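Local coordinates for protein peroxide stress regulator PerR, FUR family (Streptococcus pyogenes, PDB 4LMY) that probably senses peroxide and regulates genes of the stress response, as a zinc-binding, DNA-binding transcription factor of the FUR family, at residues Q8-A12 / Y13-L17; E29-K32 / A33-Y37; S46-K49 / I50-D53; M61-A64 / T65-N69; D115-V118 / M119-A122. One frame throughout, in Å; residues are numbered along the deposited sequence.

Contact 1: Q8-A12 / Y13-L17; sequences QALDA and YENVL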
loop_
_atom_site.group_PDB
_atom_site.type_symbol
_atom_site.label_atom_id
_atom_site.label_comp_id
_atom_site.label_asym_id
_atom_site.label_seq_id
_atom_site.Cartn_x
_atom_site.Cartn_y
_atom_site.Cartn_z
ATOM N N GLN B 8 -13.263 10.012 -8.816
ATOM C CA GLN B 8 -12.340 10.902 -8.116
ATOM C C GLN B 8 -11.647 10.150 -6.989
ATOM O O GLN B 8 -12.118 9.101 -6.548
ATOM C CB GLN B 8 -13.061 12.134 -7.556
ATOM C CG GLN B 8 -13.856 11.879 -6.288
ATOM C CD GLN B 8 -14.536 13.132 -5.763
ATOM O OE1 GLN B 8 -15.744 13.143 -5.530
ATOM N NE2 GLN B 8 -13.759 14.194 -5.574
ATOM N N ALA B 9 -10.522 10.683 -6.530
ATOM C CA ALA B 9 -9.801 10.086 -5.415
ATOM C C ALA B 9 -10.541 10.364 -4.116
ATOM O O ALA B 9 -11.035 11.469 -3.898
ATOM C CB ALA B 9 -8.388 10.630 -5.346
ATOM N N LEU B 10 -10.617 9.348 -3.262
ATOM C CA LEU B 10 -11.269 9.458 -1.964
ATOM C C LEU B 10 -10.503 8.610 -0.958
ATOM O O LEU B 10 -10.230 7.440 -1.221
ATOM C CB LEU B 10 -12.709 8.944 -2.048
ATOM C CG LEU B 10 -13.686 9.592 -3.033
ATOM C CD1 LEU B 10 -14.950 8.748 -3.159
ATOM C CD2 LEU B 10 -14.025 11.012 -2.608
ATOM N N ASP B 11 -10.152 9.176 0.191
ATOM C CA ASP B 11 -9.553 8.351 1.238
ATOM C C ASP B 11 -10.623 7.471 1.879
ATOM O O ASP B 11 -11.782 7.508 1.463
ATOM C CB ASP B 11 -8.781 9.179 2.279
ATOM C CG ASP B 11 -9.653 10.180 3.022
ATOM O OD1 ASP B 11 -9.073 11.072 3.680
ATOM O OD2 ASP B 11 -10.896 10.094 2.960
ATOM N N ALA B 12 -10.241 6.685 2.881
ATOM C CA ALA B 12 -11.182 5.768 3.523
ATOM C C ALA B 12 -12.404 6.496 4.080
ATOM O O ALA B 12 -13.535 6.068 3.862
ATOM C CB ALA B 12 -10.492 4.966 4.617
ATOM N N TYR B 13 -12.164 7.601 4.781
ATOM C CA TYR B 13 -13.232 8.386 5.396
ATOM C C TYR B 13 -14.188 8.964 4.361
ATOM O O TYR B 13 -15.402 8.749 4.436
ATOM C CB TYR B 13 -12.635 9.500 6.265
ATOM C CG TYR B 13 -13.650 10.456 6.855
ATOM C CD1 TYR B 13 -13.926 11.669 6.238
ATOM C CD2 TYR B 13 -14.319 10.154 8.034
ATOM C CE1 TYR B 13 -14.848 12.551 6.770
ATOM C CE2 TYR B 13 -15.243 11.032 8.576
ATOM C CZ TYR B 13 -15.502 12.228 7.941
ATOM O OH TYR B 13 -16.420 13.105 8.473
ATOM N N GLU B 14 -13.639 9.688 3.392
ATOM C CA GLU B 14 -14.452 10.299 2.348
ATOM C C GLU B 14 -15.166 9.255 1.494
ATOM O O GLU B 14 -16.240 9.517 0.951
ATOM C CB GLU B 14 -13.612 11.233 1.470
ATOM C CG GLU B 14 -13.067 12.456 2.197
ATOM C CD GLU B 14 -14.158 13.390 2.704
ATOM O OE1 GLU B 14 -15.304 13.312 2.212
ATOM O OE2 GLU B 14 -13.862 14.213 3.595
ATOM N N ASN B 15 -14.569 8.072 1.368
ATOM C CA ASN B 15 -15.215 6.996 0.626
ATOM C C ASN B 15 -16.485 6.517 1.311
ATOM O O ASN B 15 -17.512 6.331 0.661
ATOM C CB ASN B 15 -14.269 5.817 0.406
ATOM C CG ASN B 15 -14.957 4.646 -0.264
ATOM O OD1 ASN B 15 -15.289 3.653 0.381
ATOM N ND2 ASN B 15 -15.193 4.767 -1.563
ATOM N N VAL B 16 -16.409 6.315 2.624
ATOM C CA VAL B 16 -17.574 5.879 3.389
ATOM C C VAL B 16 -18.724 6.863 3.211
ATOM O O VAL B 16 -19.854 6.468 2.922
ATOM C CB VAL B 16 -17.254 5.731 4.886
ATOM C CG1 VAL B 16 -18.519 5.405 5.666
ATOM C CG2 VAL B 16 -16.213 4.654 5.093
ATOM N N LEU B 17 -18.420 8.150 3.363
ATOM C CA LEU B 17 -19.427 9.195 3.247
ATOM C C LEU B 17 -20.050 9.213 1.855
ATOM O O LEU B 17 -21.262 9.366 1.715
ATOM C CB LEU B 17 -18.833 10.566 3.579
ATOM C CG LEU B 17 -18.320 10.755 5.007
ATOM C CD1 LEU B 17 -18.070 12.233 5.298
ATOM C CD2 LEU B 17 -19.291 10.156 6.014
#
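D11 reaches over the first turn of helix 12-22 to the backbone of E14, and its side chain is worth following outward. CB carries CG into the crowded position between the backbone N and the carbonyl carbon (chi1 61°), which turns the carboxylate back over the start of the helix. CG then stands 4.0 Å from E14 N. At the tip, D11 OD2 takes the hydrogen of E14 N at 2.8 Å, nearly along its own C-O axis and with an almost straight N-H angle of 167°. The same D11 OD2 rests 3.3 Å from E14 CG. E14 folds away from there, and its carboxylate plane is nearly parallel to that of D11. D11 OD2 and E14 OE2 stay 5.1 Å apart, two like charges not in contact, and E14 OE2 lies in plane at the edge of the Y13 ring.

The backbone takes over one step further on, where N15 N gives its hydrogen to D11 O at 2.8 Å. On the chain before the helix, L10 leans against the same turn. Its CB is 4.0 Å from N15 N, while L10 CD2 touches E14 CB at 4.1 Å, the two side chains crossing at about a right angle.

Beyond the turn, Y13 and V16 pack on helix 29-40. The D11 carboxylate is a classic N-cap, and the turn it closes presents N15, whose side chain sits about 2 Å from a zinc ion bound also by H4, H6, H19, H97 and H99.

Contact 2: E29-K32 / A33-Y37; sequences ETRK and AIISY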
loop_
_atom_site.group_PDB
_atom_site.type_symbol
_atom_site.label_atom_id
_atom_site.label_comp_id
_atom_site.label_asym_id
_atom_site.label_seq_id
_atom_site.Cartn_x
_atom_site.Cartn_y
_atom_site.Cartn_z
ATOM N N GLU B 29 -23.302 14.045 12.872
ATOM C CA GLU B 29 -21.984 14.300 13.442
ATOM C C GLU B 29 -21.489 13.084 14.223
ATOM O O GLU B 29 -20.291 12.790 14.248
ATOM C CB GLU B 29 -22.016 15.541 14.338
ATOM C CG GLU B 29 -22.321 16.828 13.588
ATOM C CD GLU B 29 -21.281 17.138 12.527
ATOM O OE1 GLU B 29 -20.074 17.039 12.832
ATOM O OE2 GLU B 29 -21.669 17.469 11.388
ATOM N N THR B 30 -22.423 12.378 14.852
ATOM C CA THR B 30 -22.101 11.168 15.598
ATOM C C THR B 30 -21.628 10.072 14.648
ATOM O O THR B 30 -20.673 9.351 14.938
ATOM C CB THR B 30 -23.321 10.672 16.401
ATOM O OG1 THR B 30 -23.581 11.580 17.480
ATOM C CG2 THR B 30 -23.062 9.291 16.970
ATOM N N ARG B 31 -22.294 9.967 13.501
ATOM C CA ARG B 31 -21.924 8.981 12.494
ATOM C C ARG B 31 -20.522 9.245 11.960
ATOM O O ARG B 31 -19.736 8.316 11.768
ATOM C CB ARG B 31 -22.945 8.972 11.356
ATOM C CG ARG B 31 -22.632 7.998 10.233
ATOM C CD ARG B 31 -23.911 7.483 9.598
ATOM N NE ARG B 31 -24.623 6.563 10.482
ATOM C CZ ARG B 31 -25.938 6.369 10.458
ATOM N NH1 ARG B 31 -26.693 7.040 9.600
ATOM N NH2 ARG B 31 -26.501 5.510 11.298
ATOM N N LYS B 32 -20.207 10.517 11.736
ATOM C CA LYS B 32 -18.875 10.901 11.284
ATOM C C LYS B 32 -17.819 10.566 12.332
ATOM O O LYS B 32 -16.724 10.106 12.000
ATOM C CB LYS B 32 -18.829 12.391 10.946
ATOM C CG LYS B 32 -19.548 12.740 9.661
ATOM C CD LYS B 32 -19.310 14.185 9.252
ATOM C CE LYS B 32 -20.395 15.107 9.776
ATOM N NZ LYS B 32 -20.096 16.538 9.477
ATOM N N ALA B 33 -18.157 10.800 13.596
ATOM C CA ALA B 33 -17.239 10.521 14.697
ATOM C C ALA B 33 -16.925 9.034 14.817
ATOM O O ALA B 33 -15.781 8.650 15.052
ATOM C CB ALA B 33 -17.805 11.044 15.999
ATOM N N ILE B 34 -17.944 8.200 14.654
ATOM C CA ILE B 34 -17.770 6.758 14.779
ATOM C C ILE B 34 -16.965 6.188 13.607
ATOM O O ILE B 34 -16.101 5.328 13.796
ATOM C CB ILE B 34 -19.130 6.047 14.940
ATOM C CG1 ILE B 34 -19.748 6.422 16.289
ATOM C CG2 ILE B 34 -18.971 4.542 14.834
ATOM C CD1 ILE B 34 -21.161 5.931 16.483
ATOM N N ILE B 35 -17.233 6.687 12.404
ATOM C CA ILE B 35 -16.462 6.292 11.226
ATOM C C ILE B 35 -14.982 6.618 11.411
ATOM O O ILE B 35 -14.124 5.756 11.221
ATOM C CB ILE B 35 -16.982 6.973 9.949
ATOM C CG1 ILE B 35 -18.391 6.477 9.620
ATOM C CG2 ILE B 35 -16.041 6.701 8.774
ATOM C CD1 ILE B 35 -19.132 7.345 8.628
ATOM N N SER B 36 -14.696 7.859 11.792
ATOM C CA SER B 36 -13.319 8.303 11.997
ATOM C C SER B 36 -12.651 7.501 13.102
ATOM O O SER B 36 -11.491 7.109 12.981
ATOM C CB SER B 36 -13.273 9.792 12.342
ATOM O OG SER B 36 -13.711 10.585 11.255
ATOM N N TYR B 37 -13.393 7.263 14.180
ATOM C CA TYR B 37 -12.898 6.460 15.292
ATOM C C TYR B 37 -12.471 5.074 14.820
ATOM O O TYR B 37 -11.383 4.606 15.153
ATOM C CB TYR B 37 -13.967 6.334 16.383
ATOM C CG TYR B 37 -13.559 5.464 17.555
ATOM C CD1 TYR B 37 -13.793 4.093 17.543
ATOM C CD2 TYR B 37 -12.951 6.014 18.675
ATOM C CE1 TYR B 37 -13.425 3.294 18.607
ATOM C CE2 TYR B 37 -12.579 5.220 19.748
ATOM C CZ TYR B 37 -12.820 3.861 19.708
ATOM O OH TYR B 37 -12.458 3.063 20.769
#
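S36 gives two hydrogens to one acceptor, K32 O: one from S36 N at 3.0 Å and one from S36 OG at 3.1 Å. The donors arrive from opposite faces of the carbonyl plane. For the hydroxyl this works because S36 OG lies beside its own backbone N (chi1 -66°), folded back toward the preceding turn.

Below it the ladder of helix 29-40 runs on regularly: A33 N bonds to E29 O, I34 N to T30 O and I35 N to R31 O, so each of these carbonyls has a backbone donor one turn further on. The side-chain charges are settled separately. K32 NZ forms a short salt bridge to E29 OE2 at 2.6 Å, coming in on the syn side but 32° out of the carboxylate plane, with the lysine chain bent at chi3 to get there. R31 turns the other way and spends its guanidinium on N69 OD1 and on the carbonyl of R26. Y37 OH finds D53 OD2.

The apolar branches fill in between. T30 and I34 run side by side and meet at T30 CG2 and I34 CD1, 3.9 Å apart. R31 CG lies equally far from I35 CD1, and I35 CG1 presses to 3.1 Å from R31 O.

Helix 29-40 packs through these residues on helices 12-22, 47-54 and 63-75, the arrangement expected of the helical core in the winged-helix DNA-binding domain of FUR-family regulators.

Contact 3: S46-K49 / I50-D53; sequences SADK and IYRD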
loop_
_atom_site.group_PDB
_atom_site.type_symbol
_atom_site.label_atom_id
_atom_site.label_comp_id
_atom_site.label_asym_id
_atom_site.label_seq_id
_atom_site.Cartn_x
_atom_site.Cartn_y
_atom_site.Cartn_z
ATOM N N SER B 46 -14.845 -3.307 21.013
ATOM C CA SER B 46 -16.214 -3.747 21.214
ATOM C C SER B 46 -17.128 -2.535 21.100
ATOM O O SER B 46 -16.656 -1.399 21.037
ATOM C CB SER B 46 -16.365 -4.366 22.600
ATOM O OG SER B 46 -16.125 -3.393 23.601
ATOM N N ALA B 47 -18.434 -2.774 21.081
ATOM C CA ALA B 47 -19.400 -1.684 21.049
ATOM C C ALA B 47 -19.274 -0.827 22.303
ATOM O O ALA B 47 -19.413 0.395 22.244
ATOM C CB ALA B 47 -20.813 -2.229 20.920
ATOM N N ASP B 48 -19.003 -1.473 23.435
ATOM C CA ASP B 48 -18.853 -0.765 24.702
ATOM C C ASP B 48 -17.635 0.151 24.692
ATOM O O ASP B 48 -17.695 1.274 25.189
ATOM C CB ASP B 48 -18.749 -1.746 25.872
ATOM C CG ASP B 48 -18.764 -1.047 27.219
ATOM O OD1 ASP B 48 -19.802 -0.445 27.565
ATOM O OD2 ASP B 48 -17.741 -1.102 27.934
ATOM N N LYS B 49 -16.535 -0.338 24.125
ATOM C CA LYS B 49 -15.301 0.439 24.038
ATOM C C LYS B 49 -15.506 1.704 23.215
ATOM O O LYS B 49 -15.109 2.793 23.630
ATOM C CB LYS B 49 -14.172 -0.393 23.428
ATOM C CG LYS B 49 -12.899 0.405 23.172
ATOM C CD LYS B 49 -11.780 -0.001 24.113
ATOM C CE LYS B 49 -10.579 0.921 23.975
ATOM N NZ LYS B 49 -10.679 2.123 24.852
ATOM N N ILE B 50 -16.126 1.550 22.048
ATOM C CA ILE B 50 -16.462 2.686 21.199
ATOM C C ILE B 50 -17.307 3.682 21.981
ATOM O O ILE B 50 -17.022 4.880 22.002
ATOM C CB ILE B 50 -17.257 2.242 19.956
ATOM C CG1 ILE B 50 -16.462 1.224 19.134
ATOM C CG2 ILE B 50 -17.637 3.447 19.111
ATOM C CD1 ILE B 50 -17.260 0.586 18.015
ATOM N N TYR B 51 -18.343 3.166 22.635
ATOM C CA TYR B 51 -19.242 3.975 23.443
ATOM C C TYR B 51 -18.497 4.745 24.531
ATOM O O TYR B 51 -18.694 5.947 24.690
ATOM C CB TYR B 51 -20.329 3.086 24.056
ATOM C CG TYR B 51 -21.155 3.754 25.130
ATOM C CD1 TYR B 51 -21.891 4.899 24.859
ATOM C CD2 TYR B 51 -21.209 3.229 26.415
ATOM C CE1 TYR B 51 -22.647 5.512 25.840
ATOM C CE2 TYR B 51 -21.964 3.833 27.402
ATOM C CZ TYR B 51 -22.681 4.974 27.108
ATOM O OH TYR B 51 -23.434 5.580 28.087
ATOM N N ARG B 52 -17.635 4.051 25.268
ATOM C CA ARG B 52 -16.891 4.676 26.361
ATOM C C ARG B 52 -15.896 5.734 25.882
ATOM O O ARG B 52 -15.708 6.758 26.540
ATOM C CB ARG B 52 -16.174 3.620 27.209
ATOM C CG ARG B 52 -17.090 2.862 28.160
ATOM C CD ARG B 52 -16.309 1.942 29.092
ATOM N NE ARG B 52 -15.876 0.711 28.434
ATOM C CZ ARG B 52 -14.653 0.505 27.955
ATOM N NH1 ARG B 52 -13.728 1.451 28.059
ATOM N NH2 ARG B 52 -14.354 -0.648 27.374
ATOM N N ASP B 53 -15.266 5.487 24.738
ATOM C CA ASP B 53 -14.251 6.400 24.216
ATOM C C ASP B 53 -14.837 7.683 23.631
ATOM O O ASP B 53 -14.218 8.744 23.707
ATOM C CB ASP B 53 -13.375 5.703 23.172
ATOM C CG ASP B 53 -12.367 4.761 23.792
ATOM O OD1 ASP B 53 -12.185 4.813 25.027
ATOM O OD2 ASP B 53 -11.749 3.974 23.046
#
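Two charged pairs, D48 with R52 and K49 with D53, each span one turn of helix 47-54, and they differ in how firmly each end is held. D48 and R52 lie on the exposed side. R52 NE meets D48 OD2 at 2.6 Å with an N-H angle of 170°. The carboxylate oxygen sits in the guanidinium plane at its edge, yet the arginine comes from above the plane of the carboxylate. K49 CA lies against one face of the R52 guanidinium, 3.6 Å from its plane and toward the rim.

K49 bends at chi2 and chi4 to bring NZ round to D53, where it bonds OD2 at 2.8 Å on the syn side and OD1 only weakly at 3.1 Å. D53 OD2 is also bonded by Y37 OH from helix 29-40, so this oxygen ties the turn to its neighbour. In each pair the positive partner probably favours the ionised carboxylate.

The closely packed part is the inner face. I50 CG1 presses to 3.2 Å from S46 O, which also accepts from I50 N. At the head of the helix S46 OG takes the hydrogen of K49 N at 3.1 Å, capping the first turn as its N-cap.

From that inner face I50 enters between helices 29-40 and 63-75, touching Y37 and M38 on one and V66 and L70 on the other, while A47 and Y51 lie against Y67 and V66 of helix 63-75.

Contact 4: M61-A64 / T65-N69; sequences MSLA and TVYNN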
loop_
_atom_site.group_PDB
_atom_site.type_symbol
_atom_site.label_atom_id
_atom_site.label_comp_id
_atom_site.label_asym_id
_atom_site.label_seq_id
_atom_site.Cartn_x
_atom_site.Cartn_y
_atom_site.Cartn_z
ATOM N N MET B 61 -24.706 10.445 23.473
ATOM C CA MET B 61 -24.508 9.150 22.833
ATOM C C MET B 61 -24.854 8.025 23.800
ATOM O O MET B 61 -24.486 8.068 24.973
ATOM C CB MET B 61 -23.065 8.991 22.342
ATOM C CG MET B 61 -22.762 7.623 21.737
ATOM S SD MET B 61 -21.032 7.392 21.288
ATOM C CE MET B 61 -20.958 8.286 19.740
ATOM N N SER B 62 -25.574 7.027 23.300
ATOM C CA SER B 62 -25.893 5.841 24.081
ATOM C C SER B 62 -25.300 4.612 23.403
ATOM O O SER B 62 -24.808 4.690 22.278
ATOM C CB SER B 62 -27.408 5.684 24.214
ATOM O OG SER B 62 -27.999 5.398 22.957
ATOM N N LEU B 63 -25.342 3.475 24.088
ATOM C CA LEU B 63 -24.874 2.226 23.501
ATOM C C LEU B 63 -25.721 1.887 22.275
ATOM O O LEU B 63 -25.222 1.359 21.279
ATOM C CB LEU B 63 -24.947 1.097 24.529
ATOM C CG LEU B 63 -24.408 -0.252 24.070
ATOM C CD1 LEU B 63 -22.916 -0.120 23.762
ATOM C CD2 LEU B 63 -24.667 -1.326 25.114
ATOM N N ALA B 64 -27.011 2.201 22.355
ATOM C CA ALA B 64 -27.924 1.969 21.243
ATOM C C ALA B 64 -27.483 2.741 20.001
ATOM O O ALA B 64 -27.576 2.236 18.884
ATOM C CB ALA B 64 -29.341 2.355 21.638
ATOM N N THR B 65 -26.993 3.959 20.210
ATOM C CA THR B 65 -26.493 4.784 19.116
ATOM C C THR B 65 -25.319 4.101 18.423
ATOM O O THR B 65 -25.247 4.057 17.197
ATOM C CB THR B 65 -26.050 6.166 19.620
ATOM O OG1 THR B 65 -27.161 6.829 20.235
ATOM C CG2 THR B 65 -25.532 7.014 18.469
ATOM N N VAL B 66 -24.406 3.560 19.223
ATOM C CA VAL B 66 -23.251 2.847 18.693
ATOM C C VAL B 66 -23.671 1.611 17.894
ATOM O O VAL B 66 -23.185 1.392 16.783
ATOM C CB VAL B 66 -22.264 2.462 19.813
ATOM C CG1 VAL B 66 -21.113 1.646 19.253
ATOM C CG2 VAL B 66 -21.747 3.715 20.515
ATOM N N TYR B 67 -24.582 0.817 18.454
ATOM C CA TYR B 67 -25.120 -0.350 17.756
ATOM C C TYR B 67 -25.744 0.045 16.418
ATOM O O TYR B 67 -25.523 -0.613 15.400
ATOM C CB TYR B 67 -26.175 -1.047 18.620
ATOM C CG TYR B 67 -25.631 -2.020 19.644
ATOM C CD1 TYR B 67 -24.625 -2.921 19.316
ATOM C CD2 TYR B 67 -26.138 -2.048 20.936
ATOM C CE1 TYR B 67 -24.135 -3.819 20.251
ATOM C CE2 TYR B 67 -25.655 -2.940 21.876
ATOM C CZ TYR B 67 -24.652 -3.821 21.529
ATOM O OH TYR B 67 -24.172 -4.708 22.464
ATOM N N ASN B 68 -26.524 1.123 16.435
ATOM C CA ASN B 68 -27.198 1.609 15.234
ATOM C C ASN B 68 -26.203 1.958 14.135
ATOM O O ASN B 68 -26.387 1.591 12.972
ATOM C CB ASN B 68 -28.063 2.832 15.548
ATOM C CG ASN B 68 -29.306 2.482 16.346
ATOM O OD1 ASN B 68 -29.720 1.325 16.399
ATOM N ND2 ASN B 68 -29.911 3.487 16.966
ATOM N N ASN B 69 -25.146 2.665 14.515
ATOM C CA ASN B 69 -24.126 3.081 13.559
ATOM C C ASN B 69 -23.295 1.912 13.040
ATOM O O ASN B 69 -22.972 1.852 11.854
ATOM C CB ASN B 69 -23.220 4.148 14.175
ATOM C CG ASN B 69 -23.832 5.532 14.116
ATOM O OD1 ASN B 69 -23.631 6.268 13.150
ATOM N ND2 ASN B 69 -24.582 5.898 15.152
#
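S62 O and L63 O open the backbone ladder of helix 63-75, accepting from V66 N at 3.3 Å and from Y67 N at 2.9 Å, the second bond almost straight, while T65 N adds a weak one to S62 O. S62 stands at the N-cap position. Its hydroxyl is turned back over the helix start (chi1 67°) and shares a hydrogen bond of 3.2 Å between S62 OG and T65 OG1.

M61 runs out straight through CB and CG, bends at chi3, and brings SD to 3.8 Å from V66 CG2. On another flank the L63 branch point packs on the tyrosine, L63 CG lying 3.7 Å from Y67 CE2.

Further along, T65 O receives both N69 N and N69 ND2 from opposite faces of its plane. The amide nitrogen is 2.8 Å away and approaches from above that plane, and N69 OD1 is bonded in turn by R31, so the amide is fixed at both ends.

Chemically the contact is split: M61 and V66 give an oily inner side, whereas Y67 and N68 put polar groups on an exposed one, consistent with the DNA-reading helix of a winged-helix domain.

Contact 5: D115-V118 / M119-A122; sequences DVDV and MDIA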
loop_
_atom_site.group_PDB
_atom_site.type_symbol
_atom_site.label_atom_id
_atom_site.label_comp_id
_atom_site.label_asym_id
_atom_site.label_seq_id
_atom_site.Cartn_x
_atom_site.Cartn_y
_atom_site.Cartn_z
ATOM N N ASP B 115 -8.474 0.747 -3.744
ATOM C CA ASP B 115 -7.395 0.257 -2.899
ATOM C C ASP B 115 -7.882 -0.236 -1.540
ATOM O O ASP B 115 -8.731 0.392 -0.911
ATOM C CB ASP B 115 -6.361 1.357 -2.691
ATOM C CG ASP B 115 -5.393 1.033 -1.578
ATOM O OD1 ASP B 115 -5.493 1.654 -0.502
ATOM O OD2 ASP B 115 -4.545 0.143 -1.777
ATOM N N VAL B 116 -7.330 -1.359 -1.093
ATOM C CA VAL B 116 -7.574 -1.859 0.257
ATOM C C VAL B 116 -6.252 -2.034 1.005
ATOM O O VAL B 116 -6.213 -2.615 2.091
ATOM C CB VAL B 116 -8.323 -3.207 0.239
ATOM C CG1 VAL B 116 -9.669 -3.062 -0.458
ATOM C CG2 VAL B 116 -7.482 -4.279 -0.441
ATOM N N ASP B 117 -5.170 -1.520 0.427
ATOM C CA ASP B 117 -3.830 -1.789 0.948
ATOM C C ASP B 117 -3.263 -0.709 1.874
ATOM O O ASP B 117 -2.495 -1.018 2.785
ATOM C CB ASP B 117 -2.852 -2.064 -0.200
ATOM C CG ASP B 117 -3.062 -3.430 -0.830
ATOM O OD1 ASP B 117 -3.270 -4.406 -0.080
ATOM O OD2 ASP B 117 -3.020 -3.527 -2.075
ATOM N N VAL B 118 -3.626 0.549 1.640
ATOM C CA VAL B 118 -3.092 1.651 2.444
ATOM C C VAL B 118 -3.474 1.545 3.922
ATOM O O VAL B 118 -2.705 1.939 4.796
ATOM C CB VAL B 118 -3.479 3.031 1.857
ATOM C CG1 VAL B 118 -3.115 4.170 2.810
ATOM C CG2 VAL B 118 -2.791 3.231 0.521
ATOM N N MET B 119 -4.650 0.994 4.206
ATOM C CA MET B 119 -5.046 0.784 5.592
ATOM C C MET B 119 -4.089 -0.186 6.287
ATOM O O MET B 119 -3.788 -0.035 7.471
ATOM C CB MET B 119 -6.485 0.276 5.685
ATOM C CG MET B 119 -6.923 -0.062 7.106
ATOM S SD MET B 119 -8.370 0.862 7.655
ATOM C CE MET B 119 -7.814 2.541 7.421
ATOM N N ASP B 120 -3.601 -1.174 5.545
ATOM C CA ASP B 120 -2.612 -2.098 6.090
ATOM C C ASP B 120 -1.283 -1.391 6.341
ATOM O O ASP B 120 -0.546 -1.743 7.266
ATOM C CB ASP B 120 -2.425 -3.309 5.170
ATOM C CG ASP B 120 -3.562 -4.306 5.284
ATOM O OD1 ASP B 120 -4.153 -4.409 6.379
ATOM O OD2 ASP B 120 -3.863 -4.991 4.284
ATOM N N ILE B 121 -0.984 -0.390 5.516
ATOM C CA ILE B 121 0.190 0.451 5.713
ATOM C C ILE B 121 0.023 1.241 7.001
ATOM O O ILE B 121 0.956 1.373 7.786
ATOM C CB ILE B 121 0.376 1.442 4.546
ATOM C CG1 ILE B 121 0.589 0.689 3.235
ATOM C CG2 ILE B 121 1.537 2.387 4.808
ATOM C CD1 ILE B 121 0.656 1.593 2.041
ATOM N N ALA B 122 -1.184 1.757 7.210
ATOM C CA ALA B 122 -1.506 2.524 8.410
ATOM C C ALA B 122 -1.293 1.709 9.679
ATOM O O ALA B 122 -0.781 2.219 10.678
ATOM C CB ALA B 122 -2.937 3.027 8.347
HETATM O O HOH W 1 -7.063 1.151 2.283
#
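An Asx turn starts helix 118-129: a water links D115 to M119 across the join, and the D115 carboxylate holds the loop that leaves strand 110-115 and enters the helix. D115 OD1 accepts from V118 N, three residues on, at 3.0 Å through its syn lone pair, which fits an Asx motif. D115 OD2 takes D117 N, two residues on, at 2.8 Å from well above the carboxylate plane, 54° out of it, and this is the Asx turn. With CG anti to the backbone N (chi1 167°), the carboxylate is thrown forward along the chain to meet both amides.

Once the helix is under way its backbone carries the load. D117 O accepts from I121 N at 3.2 Å and, weakly, from D120 N. V118 O accepts from A122 N. D117 OD1 and D120 OD2 stand 4.4 Å apart, like charges, which may slightly raise the proton affinity of each.

V118 and I121 form the apolar side. V118 CG2 meets I121 CD1 at 4.1 Å, the side chains crossing at a slant, and both rest on I136. The turn and this face meet the second subunit: D115, D117 and V118 pack on I121 of that subunit, and I121 packs on F113 of that subunit.

Back at the turn, the water gives a hydrogen to D115 OD1 and accepts one from M119 N at 3.1 Å.

Contacts 2, 3 and 4 build one compact helical group, with centres 9 to 13 Å apart. R31 NE to N69 OD1 at 2.9 Å joins contact 2 to contact 4, and Y37 OH to D53 OD2 at 2.6 Å joins it to contact 3. Y51 CE1 lies 3.3 Å from M61 O between contacts 3 and 4. Contact 1 adds the first helix to the group, V16 CG1 lying 3.6 Å from I35 CD1, and carries a zinc ligand, so the metal site lies one helix away from contact 2, where I35 is about 12 Å from the ion. Contact 5 belongs to the subunit interface, its centre 13 Å from that of contact 1 and 27 Å from that of contact 4.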